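Local coordinates for PlcR protein (Bacillus thuringiensis serovar israelensis ATCC 35646, PDB 2QFC), which activates transcription as a regulator that complexes with PapR and probably binds DNA through its helix-turn-helix domain, at the interface of chains A and B. Coordinates in Å, arbitrary orientation; residue numbers count along the deposited sequence, not the author numbering. Chains: chain A/B, PlcR protein.

Contact 1: the interface of chains A and B. Residues chain A 232, 269-270; chain B 226-227, 231, 235, 239, 266.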
# COMPACT_ATOMS: atom_id res chain seq x y z
N MET A 232 -1.01 -13.68 -3.77
CA MET A 232 -0.45 -15.02 -3.65
C MET A 232 0.38 -15.14 -2.40
O MET A 232 1.10 -16.10 -2.28
CB MET A 232 0.47 -15.33 -4.85
CG MET A 232 -0.07 -15.03 -6.19
SD MET A 232 0.72 -16.10 -7.41
CE MET A 232 1.92 -14.96 -8.17
N ILE A 269 6.21 -21.81 -8.61
CA ILE A 269 5.92 -20.45 -9.11
C ILE A 269 6.57 -19.41 -8.19
O ILE A 269 7.25 -18.51 -8.67
CB ILE A 269 4.36 -20.25 -9.33
CG1 ILE A 269 3.98 -20.71 -10.72
CG2 ILE A 269 3.86 -18.88 -9.15
CD1 ILE A 269 5.11 -20.77 -11.63
N LEU A 270 6.40 -19.60 -6.88
CA LEU A 270 6.97 -18.66 -5.91
C LEU A 270 8.39 -18.96 -5.48
O LEU A 270 8.93 -18.27 -4.63
CB LEU A 270 6.07 -18.47 -4.68
CG LEU A 270 4.67 -17.98 -5.00
CD1 LEU A 270 3.85 -17.65 -3.76
CD2 LEU A 270 4.75 -16.78 -5.95
N SER B 226 5.82 -10.58 -11.08
CA SER B 226 4.55 -10.88 -10.48
C SER B 226 4.76 -11.89 -9.38
O SER B 226 4.20 -11.77 -8.29
CB SER B 226 3.66 -11.47 -11.55
OG SER B 226 2.41 -10.83 -11.61
N CYS B 227 5.57 -12.91 -9.63
CA CYS B 227 5.78 -13.92 -8.61
C CYS B 227 6.63 -13.38 -7.48
O CYS B 227 6.48 -13.77 -6.34
CB CYS B 227 6.44 -15.14 -9.20
SG CYS B 227 5.37 -16.04 -10.33
N SER B 231 1.92 -11.10 -6.54
CA SER B 231 0.68 -10.61 -7.09
C SER B 231 0.05 -11.37 -8.24
O SER B 231 0.68 -11.66 -9.26
CB SER B 231 0.78 -9.17 -7.52
OG SER B 231 -0.43 -8.82 -8.17
N ILE B 235 -1.52 -11.83 -13.57
CA ILE B 235 -0.80 -13.05 -13.94
C ILE B 235 -1.54 -14.01 -14.87
O ILE B 235 -0.92 -14.70 -15.68
CB ILE B 235 -0.25 -13.79 -12.72
CG1 ILE B 235 1.03 -14.53 -13.09
CG2 ILE B 235 -1.29 -14.69 -12.11
CD1 ILE B 235 1.55 -15.46 -11.98
N TYR B 239 0.04 -15.32 -18.47
CA TYR B 239 0.21 -16.68 -18.99
C TYR B 239 -0.48 -16.82 -20.33
O TYR B 239 0.03 -17.51 -21.25
CB TYR B 239 -0.27 -17.72 -17.99
CG TYR B 239 0.74 -18.02 -16.90
CD1 TYR B 239 1.98 -18.61 -17.21
CD2 TYR B 239 0.45 -17.76 -15.57
CE1 TYR B 239 2.92 -18.89 -16.22
CE2 TYR B 239 1.38 -18.03 -14.56
CZ TYR B 239 2.61 -18.59 -14.90
OH TYR B 239 3.51 -18.88 -13.91
N PHE B 266 -5.83 -19.46 -13.36
CA PHE B 266 -5.98 -18.14 -12.75
C PHE B 266 -7.35 -17.54 -13.01
O PHE B 266 -7.91 -16.87 -12.16
CB PHE B 266 -4.84 -17.19 -13.07
CG PHE B 266 -3.60 -17.49 -12.27
CD1 PHE B 266 -3.58 -17.26 -10.89
CD2 PHE B 266 -2.49 -18.06 -12.87
CE1 PHE B 266 -2.44 -17.58 -10.13
CE2 PHE B 266 -1.36 -18.37 -12.13
CZ PHE B 266 -1.33 -18.14 -10.76
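A:Met232, A:Ile269 and A:Leu270 pack against B:Cys227, B:Ile235 and B:Tyr239 in a mainly apolar patch of a two-fold symmetric interface between identical chains. The patch hides 180 Å² and has a twin with the chains exchanged; together they appear to join the C-terminal helical regions of the two chains. B:Cys227 carries much of it. Its SG meets the CG2 branch of A:Ile269 at 3.4 Å, while its CB lies 3.5 Å from the backbone O of the same isoleucine. SG stands anti to the carbonyl carbon of its own residue (chi1 -68°), which turns the sulfur towards A:Ile269, at the end of helix 253-269. A:Leu270 covers the cysteine from the next position, its CD2 branch resting 3.5 Å from B:Cys227 O. The other branch of A:Ile269, CG1 with its terminal CD1, meets B:Tyr239 coming from the opposite direction. CD1 touches the phenol OH at 3.4 Å, a van der Waals contact with the oxygen at the far end of the side chain.

A:Met232 packs beside these residues. The bend at its last torsion (chi3 -102°) sends CE to 3.7 Å from B:Ser231 O and to 3.9 Å from the CD1 methyl of B:Ile235, whose side chain it crosses at about a right angle. Behind that methyl, CG2 of B:Ile235 sits over the centre of the B:Phe266 ring, bracing the isoleucine from its own chain. The carbonyl that the methionine methyl approaches is itself held: B:Ser226 OG donates a hydrogen bond of 3.0 Å to B:Ser231 O, tying the loop back to the helix before it.

Chain B supplies the end of helix 212-228, the following loop, the first turns of helix 235-248 and, through B:Phe266, the last turn of helix 253-269; chain A supplies A:Met232 from the same loop, A:Ile269 ending helix 253-269 and A:Leu270 just after it.

Contact 2: the interface of chains A and B. Residues chain A 232, 235, 265-266; chain B 232, 265-266, 269.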
# COMPACT_ATOMS: atom_id res chain seq x y z
N MET A 232 -1.01 -13.68 -3.77
CA MET A 232 -0.45 -15.02 -3.65
C MET A 232 0.38 -15.14 -2.40
O MET A 232 1.10 -16.10 -2.28
CB MET A 232 0.47 -15.33 -4.85
CG MET A 232 -0.07 -15.03 -6.19
SD MET A 232 0.72 -16.10 -7.41
CE MET A 232 1.92 -14.96 -8.17
N ILE A 235 -1.19 -18.11 -0.30
CA ILE A 235 -2.13 -19.04 -0.94
C ILE A 235 -1.60 -20.47 -1.11
O ILE A 235 -2.35 -21.43 -1.03
CB ILE A 235 -2.64 -18.47 -2.29
CG1 ILE A 235 -3.97 -19.10 -2.64
CG2 ILE A 235 -1.65 -18.65 -3.38
CD1 ILE A 235 -4.52 -18.67 -3.96
N PHE A 265 2.12 -26.12 -7.18
CA PHE A 265 2.22 -25.08 -8.19
C PHE A 265 2.69 -23.74 -7.60
O PHE A 265 3.62 -23.12 -8.14
CB PHE A 265 0.87 -24.94 -8.87
CG PHE A 265 0.81 -23.85 -9.88
CD1 PHE A 265 1.49 -23.95 -11.06
CD2 PHE A 265 0.01 -22.70 -9.64
CE1 PHE A 265 1.40 -22.94 -12.01
CE2 PHE A 265 -0.10 -21.70 -10.58
CZ PHE A 265 0.59 -21.81 -11.77
N PHE A 266 2.07 -23.30 -6.50
CA PHE A 266 2.46 -22.01 -5.95
C PHE A 266 3.87 -22.06 -5.41
O PHE A 266 4.62 -21.08 -5.56
CB PHE A 266 1.46 -21.43 -4.94
CG PHE A 266 0.21 -20.96 -5.60
CD1 PHE A 266 0.23 -19.81 -6.42
CD2 PHE A 266 -0.96 -21.69 -5.49
CE1 PHE A 266 -0.93 -19.39 -7.09
CE2 PHE A 266 -2.12 -21.28 -6.13
CZ PHE A 266 -2.12 -20.14 -6.94
N MET B 232 -1.24 -11.61 -8.08
CA MET B 232 -1.99 -12.29 -9.11
C MET B 232 -2.72 -11.29 -9.93
O MET B 232 -3.48 -11.67 -10.76
CB MET B 232 -3.02 -13.27 -8.52
CG MET B 232 -2.56 -14.16 -7.42
SD MET B 232 -3.58 -15.65 -7.34
CE MET B 232 -4.73 -15.24 -6.04
N PHE B 265 -6.42 -21.74 -15.09
CA PHE B 265 -6.46 -21.83 -13.64
C PHE B 265 -6.63 -20.45 -12.96
O PHE B 265 -7.48 -20.31 -12.07
CB PHE B 265 -5.20 -22.51 -13.18
CG PHE B 265 -5.02 -22.53 -11.72
CD1 PHE B 265 -5.82 -23.32 -10.92
CD2 PHE B 265 -4.01 -21.77 -11.12
CE1 PHE B 265 -5.63 -23.37 -9.52
CE2 PHE B 265 -3.79 -21.80 -9.75
CZ PHE B 265 -4.61 -22.60 -8.94
N PHE B 266 -5.83 -19.46 -13.36
CA PHE B 266 -5.98 -18.14 -12.75
C PHE B 266 -7.35 -17.54 -13.01
O PHE B 266 -7.91 -16.87 -12.16
CB PHE B 266 -4.84 -17.19 -13.07
CG PHE B 266 -3.60 -17.49 -12.27
CD1 PHE B 266 -3.58 -17.26 -10.89
CD2 PHE B 266 -2.49 -18.06 -12.87
CE1 PHE B 266 -2.44 -17.58 -10.13
CE2 PHE B 266 -1.36 -18.37 -12.13
CZ PHE B 266 -1.33 -18.14 -10.76
N ILE B 269 -10.07 -19.33 -10.38
CA ILE B 269 -9.63 -18.80 -9.09
C ILE B 269 -10.04 -17.33 -8.89
O ILE B 269 -10.54 -16.97 -7.82
CB ILE B 269 -8.11 -18.90 -9.04
CG1 ILE B 269 -7.63 -20.04 -8.16
CG2 ILE B 269 -7.49 -17.67 -8.53
CD1 ILE B 269 -6.17 -19.77 -7.80
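The rings of A:Phe265 and B:Phe265 meet edge to face at the apolar centre, centroids 5.5 Å apart and planes 85° to each other. Their side chains slide past one another in opposite directions, each with CG anti to its backbone nitrogen (chi1 176° in chain A, 173° in chain B), and the CE2 corners come together. Each ring also receives a phenylalanine of the partner at its edge: CE2 of B:Phe266 lies in the plane of the A:Phe265 ring, and A:Phe266 does the same to B:Phe265. A:Phe266 CZ lies 3.7 Å from B:Phe265 CE2, and the twin pair is about as close. A:Phe266 and B:Phe266, arriving from opposite directions, touch through their CE1 atoms at 3.8 Å and complete a four-ring cluster.

Neighbours in the same chain fix how the rings are turned. A:Phe266 is held between CG2 of A:Ile235, 3.5 Å above one face, and CD2 of A:Phe265 over the other. On the flank, CD1 of B:Ile269 reaches A:Phe266 CZ at 4.2 Å.

Further out, CE of B:Met232 comes to 4.0 Å from CD1 of A:Ile235. The side chains of A:Met232 and B:Met232 cross obliquely near the axis, but their CG atoms are modelled too close together, so the details of this pair are doubtful. Outward from the sulfurs come the backbone N and O of both methionines; among the residues described no N or O pairs across, though neighbours may bond.

Both chains give A:Phe265, A:Phe266, B:Phe265 and B:Phe266 near the C-terminal end of helix 253-269, and A:Met232 and B:Met232 from the loop before helix 235-248; A:Ile235 opens that helix, and B:Ile269 ends helix 253-269.

Contact 1 and contact 2 are adjoining parts of one two-fold interface, the centres of their C-alpha atoms about 6 Å apart. They share A:Met232 and B:Phe266, and both draw on the loop between helices 212-228 and 235-248, on helix 235-248 and on helix 253-269. Contact 2 straddles the symmetry axis, where like residues face each other, whereas contact 1 lies to one side and has a twin on the other. With that twin they make up a largely apolar stretch of the interface, and the shared loop may couple the packing of both.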